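Local coordinates for peptidase M16 domain protein (Alicyclobacillus acidocaldarius subsp. acidocaldarius DSM 446, PDB 4XEA) that is a putative metallopeptidase of the M16 (insulinase) family, probably cleaving peptide bonds with the help of a bound metal ion, at residues A106-Q117 against I207-K218. Numbering follows the deposited sequence.
With NA (sodium ion), chain B.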
ATOM      1  N   ALA A 106     -24.108 -12.841  -1.538  1.00 68.81           N
ATOM      2  CA  ALA A 106     -24.957 -13.638  -0.623  1.00 69.69           C
ATOM      3  C   ALA A 106     -24.197 -14.840  -0.076  1.00 69.31           C
ATOM      4  O   ALA A 106     -24.190 -15.081   1.139  1.00 66.84           O
ATOM      5  CB  ALA A 106     -26.282 -14.103  -1.308  1.00 73.13           C
ATOM      6  N   LYS A 107     -23.516 -15.559  -0.962  1.00 70.60           N
ATOM      7  CA  LYS A 107     -22.742 -16.738  -0.565  1.00 71.59           C
ATOM      8  C   LYS A 107     -21.593 -16.374   0.368  1.00 68.21           C
ATOM      9  O   LYS A 107     -21.380 -17.056   1.375  1.00 68.66           O
ATOM     10  CB  LYS A 107     -22.211 -17.486  -1.793  1.00 74.87           C
ATOM     11  CG  LYS A 107     -21.489 -18.797  -1.468  1.00 78.00           C
ATOM     12  CD  LYS A 107     -21.570 -19.786  -2.623  1.00 84.79           C
ATOM     13  CE  LYS A 107     -22.891 -20.570  -2.576  1.00 89.32           C
ATOM     14  NZ  LYS A 107     -23.086 -21.428  -3.747  1.00 94.25           N
ATOM     15  N   HIS A 108     -20.885 -15.288   0.058  1.00 64.93           N
ATOM     16  CA  HIS A 108     -19.698 -14.925   0.795  1.00 62.34           C
ATOM     17  C   HIS A 108     -20.062 -14.454   2.211  1.00 59.78           C
ATOM     18  O   HIS A 108     -19.407 -14.824   3.175  1.00 57.89           O
ATOM     19  CB  HIS A 108     -18.895 -13.835   0.078  1.00 61.03           C
ATOM     20  CG  HIS A 108     -18.373 -14.253  -1.265  1.00 63.87           C
ATOM     21  ND1 HIS A 108     -17.635 -15.403  -1.448  1.00 65.72           N
ATOM     22  CD2 HIS A 108     -18.483 -13.676  -2.484  1.00 66.89           C
ATOM     23  CE1 HIS A 108     -17.330 -15.527  -2.727  1.00 68.43           C
ATOM     24  NE2 HIS A 108     -17.835 -14.495  -3.380  1.00 69.86           N
ATOM     25  N   VAL A 109     -21.103 -13.641   2.326  1.00 60.05           N
ATOM     26  CA  VAL A 109     -21.563 -13.220   3.644  1.00 58.67           C
ATOM     27  C   VAL A 109     -21.952 -14.405   4.523  1.00 59.23           C
ATOM     28  O   VAL A 109     -21.645 -14.428   5.715  1.00 57.12           O
ATOM     29  CB  VAL A 109     -22.729 -12.225   3.562  1.00 59.22           C
ATOM     30  CG1 VAL A 109     -23.240 -11.899   5.007  1.00 56.32           C
ATOM     31  CG2 VAL A 109     -22.257 -10.963   2.861  1.00 57.57           C
ATOM     32  N   GLY A 110     -22.654 -15.362   3.925  1.00 62.47           N
ATOM     33  CA  GLY A 110     -23.008 -16.635   4.571  1.00 63.90           C
ATOM     34  C   GLY A 110     -21.774 -17.411   5.035  1.00 62.93           C
ATOM     35  O   GLY A 110     -21.726 -17.895   6.163  1.00 63.43           O
ATOM     36  N   THR A 111     -20.765 -17.507   4.182  1.00 62.15           N
ATOM     37  CA  THR A 111     -19.530 -18.198   4.534  1.00 61.08           C
ATOM     38  C   THR A 111     -18.792 -17.461   5.670  1.00 58.85           C
ATOM     39  O   THR A 111     -18.233 -18.085   6.586  1.00 58.13           O
ATOM     40  CB  THR A 111     -18.621 -18.300   3.304  1.00 61.89           C
ATOM     41  OG1 THR A 111     -19.353 -18.878   2.194  1.00 64.12           O
ATOM     42  CG2 THR A 111     -17.368 -19.122   3.630  1.00 60.98           C
ATOM     43  N   LEU A 112     -18.813 -16.130   5.610  1.00 57.30           N
ATOM     44  CA  LEU A 112     -18.143 -15.298   6.627  1.00 54.80           C
ATOM     45  C   LEU A 112     -18.804 -15.531   7.992  1.00 54.15           C
ATOM     46  O   LEU A 112     -18.133 -15.799   8.984  1.00 53.43           O
ATOM     47  CB  LEU A 112     -18.187 -13.816   6.223  1.00 52.79           C
ATOM     48  CG  LEU A 112     -17.528 -12.840   7.211  1.00 50.20           C
ATOM     49  CD1 LEU A 112     -16.064 -13.164   7.413  1.00 44.06           C
ATOM     50  CD2 LEU A 112     -17.741 -11.423   6.741  1.00 48.97           C
ATOM     51  N   LEU A 113     -20.125 -15.437   8.038  1.00 55.55           N
ATOM     52  CA  LEU A 113     -20.829 -15.669   9.307  1.00 54.86           C
ATOM     53  C   LEU A 113     -20.540 -17.083   9.788  1.00 55.63           C
ATOM     54  O   LEU A 113     -20.164 -17.280  10.938  1.00 55.43           O
ATOM     55  CB  LEU A 113     -22.335 -15.445   9.170  1.00 56.42           C
ATOM     56  CG  LEU A 113     -22.776 -14.000   8.941  1.00 56.25           C
ATOM     57  CD1 LEU A 113     -24.233 -13.946   8.463  1.00 61.11           C
ATOM     58  CD2 LEU A 113     -22.554 -13.149  10.212  1.00 56.06           C
ATOM     59  N   ASP A 114     -20.723 -18.061   8.904  1.00 58.40           N
ATOM     60  CA  ASP A 114     -20.576 -19.486   9.258  1.00 59.61           C
ATOM     61  C   ASP A 114     -19.201 -19.845   9.832  1.00 58.69           C
ATOM     62  O   ASP A 114     -19.115 -20.503  10.872  1.00 59.25           O
ATOM     63  CB  ASP A 114     -20.884 -20.366   8.041  1.00 63.22           C
ATOM     64  CG  ASP A 114     -22.356 -20.343   7.659  1.00 63.75           C
ATOM     65  OD1 ASP A 114     -23.206 -19.822   8.439  1.00 62.25           O
ATOM     66  OD2 ASP A 114     -22.655 -20.872   6.587  1.00 67.43           O
ATOM     67  N   PHE A 115     -18.115 -19.403   9.200  1.00 56.75           N
ATOM     68  CA  PHE A 115     -16.788 -19.859   9.667  1.00 55.69           C
ATOM     69  C   PHE A 115     -16.305 -19.141  10.947  1.00 52.62           C
ATOM     70  O   PHE A 115     -15.463 -19.656  11.681  1.00 50.51           O
ATOM     71  CB  PHE A 115     -15.742 -19.859   8.525  1.00 56.64           C
ATOM     72  CG  PHE A 115     -14.805 -18.657   8.485  1.00 55.53           C
ATOM     73  CD1 PHE A 115     -13.653 -18.627   9.254  1.00 55.33           C
ATOM     74  CD2 PHE A 115     -15.041 -17.596   7.609  1.00 56.58           C
ATOM     75  CE1 PHE A 115     -12.756 -17.533   9.186  1.00 52.80           C
ATOM     76  CE2 PHE A 115     -14.178 -16.513   7.536  1.00 54.32           C
ATOM     77  CZ  PHE A 115     -13.029 -16.475   8.329  1.00 52.52           C
ATOM     78  N   VAL A 116     -16.851 -17.970  11.227  1.00 50.69           N
ATOM     79  CA  VAL A 116     -16.509 -17.252  12.449  1.00 48.19           C
ATOM     80  C   VAL A 116     -17.389 -17.723  13.629  1.00 49.90           C
ATOM     81  O   VAL A 116     -16.950 -17.649  14.783  1.00 48.26           O
ATOM     82  CB  VAL A 116     -16.611 -15.744  12.207  1.00 46.55           C
ATOM     83  CG1 VAL A 116     -16.341 -14.934  13.487  1.00 47.25           C
ATOM     84  CG2 VAL A 116     -15.599 -15.328  11.068  1.00 44.84           C
ATOM     85  N   GLN A 117     -18.600 -18.224  13.337  1.00 51.99           N
ATOM     86  CA  GLN A 117     -19.557 -18.651  14.385  1.00 53.66           C
ATOM     87  C   GLN A 117     -19.467 -20.126  14.780  1.00 56.70           C
ATOM     88  O   GLN A 117     -20.270 -20.599  15.588  1.00 57.58           O
ATOM     89  CB  GLN A 117     -20.998 -18.257  14.000  1.00 55.07           C
ATOM     90  CG  GLN A 117     -21.208 -16.755  14.112  1.00 53.69           C
ATOM     91  CD  GLN A 117     -22.563 -16.260  13.693  1.00 56.85           C
ATOM     92  OE1 GLN A 117     -23.239 -16.787  12.742  1.00 54.21           O
ATOM     93  NE2 GLN A 117     -22.994 -15.212  14.386  1.00 50.97           N
ATOM     94  N   ILE A 207     -28.930  -8.656   0.948  1.00 68.08           N
ATOM     95  CA  ILE A 207     -27.946  -9.086   1.919  1.00 65.09           C
ATOM     96  C   ILE A 207     -28.502  -9.018   3.358  1.00 63.97           C
ATOM     97  O   ILE A 207     -28.194  -9.886   4.186  1.00 62.27           O
ATOM     98  CB  ILE A 207     -26.629  -8.276   1.784  1.00 62.76           C
ATOM     99  CG1 ILE A 207     -25.958  -8.538   0.424  1.00 63.86           C
ATOM    100  CG2 ILE A 207     -25.673  -8.603   2.935  1.00 59.95           C
ATOM    101  CD1 ILE A 207     -25.713 -10.013   0.092  1.00 66.76           C
ATOM    102  N   ALA A 208     -29.338  -8.013   3.645  1.00 64.17           N
ATOM    103  CA  ALA A 208     -29.969  -7.889   4.977  1.00 63.59           C
ATOM    104  C   ALA A 208     -30.836  -9.089   5.303  1.00 65.77           C
ATOM    105  O   ALA A 208     -30.866  -9.541   6.436  1.00 65.97           O
ATOM    106  CB  ALA A 208     -30.776  -6.622   5.087  1.00 63.68           C
ATOM    107  N   HIS A 209     -31.527  -9.615   4.300  1.00 68.78           N
ATOM    108  CA  HIS A 209     -32.354 -10.804   4.446  1.00 71.68           C
ATOM    109  C   HIS A 209     -31.491 -12.071   4.626  1.00 70.71           C
ATOM    110  O   HIS A 209     -31.790 -12.919   5.451  1.00 70.65           O
ATOM    111  CB  HIS A 209     -33.265 -10.899   3.209  1.00 75.37           C
ATOM    112  CG  HIS A 209     -34.187 -12.070   3.203  1.00 81.01           C
ATOM    113  ND1 HIS A 209     -35.248 -12.190   4.076  1.00 84.91           N
ATOM    114  CD2 HIS A 209     -34.245 -13.147   2.385  1.00 87.01           C
ATOM    115  CE1 HIS A 209     -35.907 -13.307   3.812  1.00 88.76           C
ATOM    116  NE2 HIS A 209     -35.322 -13.903   2.787  1.00 90.41           N
ATOM    117  N   VAL A 210     -30.416 -12.194   3.865  1.00 69.65           N
ATOM    118  CA  VAL A 210     -29.485 -13.326   4.031  1.00 69.80           C
ATOM    119  C   VAL A 210     -28.884 -13.382   5.462  1.00 67.55           C
ATOM    120  O   VAL A 210     -28.742 -14.466   6.069  1.00 67.32           O
ATOM    121  CB  VAL A 210     -28.324 -13.225   3.015  1.00 69.58           C
ATOM    122  CG1 VAL A 210     -27.220 -14.240   3.337  1.00 69.94           C
ATOM    123  CG2 VAL A 210     -28.827 -13.373   1.592  1.00 70.65           C
ATOM    124  N   ILE A 211     -28.542 -12.216   6.004  1.00 65.22           N
ATOM    125  CA  ILE A 211     -27.905 -12.169   7.316  1.00 63.53           C
ATOM    126  C   ILE A 211     -28.947 -12.615   8.358  1.00 64.59           C
ATOM    127  O   ILE A 211     -28.653 -13.488   9.168  1.00 63.68           O
ATOM    128  CB  ILE A 211     -27.330 -10.759   7.669  1.00 60.76           C
ATOM    129  CG1 ILE A 211     -26.212 -10.348   6.721  1.00 59.38           C
ATOM    130  CG2 ILE A 211     -26.759 -10.723   9.105  1.00 59.02           C
ATOM    131  CD1 ILE A 211     -25.936  -8.848   6.696  1.00 57.28           C
ATOM    132  N   GLU A 212     -30.163 -12.054   8.287  1.00 66.31           N
ATOM    133  CA  GLU A 212     -31.243 -12.374   9.251  1.00 68.31           C
ATOM    134  C   GLU A 212     -31.567 -13.860   9.198  1.00 70.28           C
ATOM    135  O   GLU A 212     -31.708 -14.508  10.221  1.00 69.60           O
ATOM    136  CB  GLU A 212     -32.527 -11.577   8.962  1.00 70.83           C
ATOM    137  CG  GLU A 212     -32.419 -10.045   9.039  1.00 71.04           C
ATOM    138  CD  GLU A 212     -32.726  -9.462  10.397  1.00 74.45           C
ATOM    139  OE1 GLU A 212     -32.881  -8.224  10.468  1.00 76.55           O
ATOM    140  OE2 GLU A 212     -32.790 -10.210  11.400  1.00 77.73           O
ATOM    141  N   GLU A 213     -31.652 -14.402   7.988  1.00 72.47           N
ATOM    142  CA  GLU A 213     -31.965 -15.824   7.813  1.00 75.78           C
ATOM    143  C   GLU A 213     -30.857 -16.723   8.342  1.00 74.39           C
ATOM    144  O   GLU A 213     -31.127 -17.716   9.002  1.00 75.23           O
ATOM    145  CB  GLU A 213     -32.284 -16.147   6.348  1.00 78.87           C
ATOM    146  CG  GLU A 213     -33.661 -15.693   5.948  1.00 83.50           C
ATOM    147  CD  GLU A 213     -34.755 -16.456   6.695  1.00 89.07           C
ATOM    148  OE1 GLU A 213     -35.108 -16.059   7.834  1.00 92.33           O
ATOM    149  OE2 GLU A 213     -35.242 -17.465   6.154  1.00 95.04           O
ATOM    150  N   ASN A 214     -29.610 -16.355   8.079  1.00 71.40           N
ATOM    151  CA  ASN A 214     -28.473 -17.118   8.569  1.00 70.58           C
ATOM    152  C   ASN A 214     -28.440 -17.167  10.096  1.00 68.93           C
ATOM    153  O   ASN A 214     -28.221 -18.230  10.678  1.00 70.67           O
ATOM    154  CB  ASN A 214     -27.158 -16.490   8.045  1.00 68.55           C
ATOM    155  CG  ASN A 214     -25.929 -17.279   8.444  1.00 66.50           C
ATOM    156  OD1 ASN A 214     -25.508 -17.257   9.604  1.00 65.69           O
ATOM    157  ND2 ASN A 214     -25.322 -17.958   7.470  1.00 66.02           N
ATOM    158  N   GLN A 215     -28.620 -16.006  10.736  1.00 66.75           N
ATOM    159  CA  GLN A 215     -28.633 -15.891  12.197  1.00 64.80           C
ATOM    160  C   GLN A 215     -29.862 -16.521  12.854  1.00 67.96           C
ATOM    161  O   GLN A 215     -29.737 -17.151  13.908  1.00 67.57           O
ATOM    162  CB  GLN A 215     -28.538 -14.418  12.608  1.00 62.15           C
ATOM    163  CG  GLN A 215     -27.219 -13.737  12.112  1.00 57.97           C
ATOM    164  CD  GLN A 215     -25.992 -14.404  12.687  1.00 55.05           C
ATOM    165  OE1 GLN A 215     -25.508 -14.013  13.755  1.00 54.57           O
ATOM    166  NE2 GLN A 215     -25.499 -15.431  12.015  1.00 54.56           N
ATOM    167  N   ALA A 216     -31.031 -16.364  12.224  1.00 70.76           N
ATOM    168  CA  ALA A 216     -32.281 -16.959  12.731  1.00 74.17           C
ATOM    169  C   ALA A 216     -32.232 -18.496  12.779  1.00 77.58           C
ATOM    170  O   ALA A 216     -32.839 -19.113  13.656  1.00 79.22           O
ATOM    171  CB  ALA A 216     -33.481 -16.483  11.903  1.00 76.25           C
ATOM    172  N   LYS A 217     -31.497 -19.101  11.847  1.00 78.46           N
ATOM    173  CA  LYS A 217     -31.334 -20.560  11.781  1.00 81.27           C
ATOM    174  C   LYS A 217     -30.355 -21.143  12.795  1.00 79.83           C
ATOM    175  O   LYS A 217     -30.322 -22.342  13.005  1.00 81.17           O
ATOM    176  CB  LYS A 217     -30.917 -20.971  10.361  1.00 82.85           C
ATOM    177  CG  LYS A 217     -32.094 -21.026   9.386  1.00 87.24           C
ATOM    178  CD  LYS A 217     -31.630 -21.077   7.918  1.00 89.51           C
ATOM    179  CE  LYS A 217     -32.810 -20.971   6.958  1.00 93.46           C
ATOM    180  NZ  LYS A 217     -32.409 -20.457   5.607  1.00 92.82           N
ATOM    181  N   LYS A 218     -29.558 -20.295  13.431  1.00 77.09           N
ATOM    182  CA  LYS A 218     -28.617 -20.748  14.445  1.00 76.44           C
ATOM    183  C   LYS A 218     -29.171 -20.538  15.854  1.00 76.57           C
ATOM    184  O   LYS A 218     -30.111 -19.773  16.060  1.00 76.44           O
ATOM    185  CB  LYS A 218     -27.288 -20.005  14.286  1.00 72.76           C
ATOM    186  CG  LYS A 218     -26.609 -20.297  12.934  1.00 73.82           C
ATOM    187  CD  LYS A 218     -25.290 -19.521  12.750  1.00 68.82           C
ATOM    188  CE  LYS A 218     -24.663 -19.879  11.397  1.00 69.42           C
ATOM    189  NZ  LYS A 218     -23.333 -19.290  11.205  1.00 64.47           N
TER
HETATM  190 NA    NA B 501     -14.441 -21.406  12.266  1.00 49.58          NA
HETATM  191  O   HOH W   1     -15.066 -23.039  10.755  1.00 59.95           O
HETATM  192  O   HOH W   2     -12.720 -23.050  13.147  1.00 57.42           O
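Gln117 and Gln215 pair amide to amide: each NE2 donates an N-H to the other's OE1, Gln215 NE2 to Gln117 OE1 at 2.7 Å and Gln117 NE2 to Gln215 OE1 at 2.9 Å. Their planes lie 12° apart, and both bonds run in plane onto a carbonyl lone pair, which fixes the rotation of the two amides. Lys218, extended beyond CG, brings NZ to Gln117 OE1 (2.9 Å) and also forms a salt bridge with Asp114 OD1 (2.8 Å), reached on the anti side. Asn214 ND2 meets that same OD1 from above the carboxylate plane at 3.0 Å, while Asn214 OD1 accepts from Gln215 NE2. With an alanine in place of Gln117, Gln215 would probably keep Asn214 and Asn16 but lose its paired amide, and Lys218 NZ one of two acceptors. Helices 105-116 and 204-216, segment axes crossing at -33°, lie side by side on a mixed beta-sheet, an alpha/beta layering as in M16 domains. Toward the segments' N-terminal ends the packing is apolar: Val109 CG1 lies 3.8 Å from Ile211 CG1, Leu113 CD1 touches Ile211 CG2, and Ala106 CB rests on Val210 CG2 (3.9 Å). On the sheet side, Val109 and Ile207 both touch Ile198 of strand 194-200.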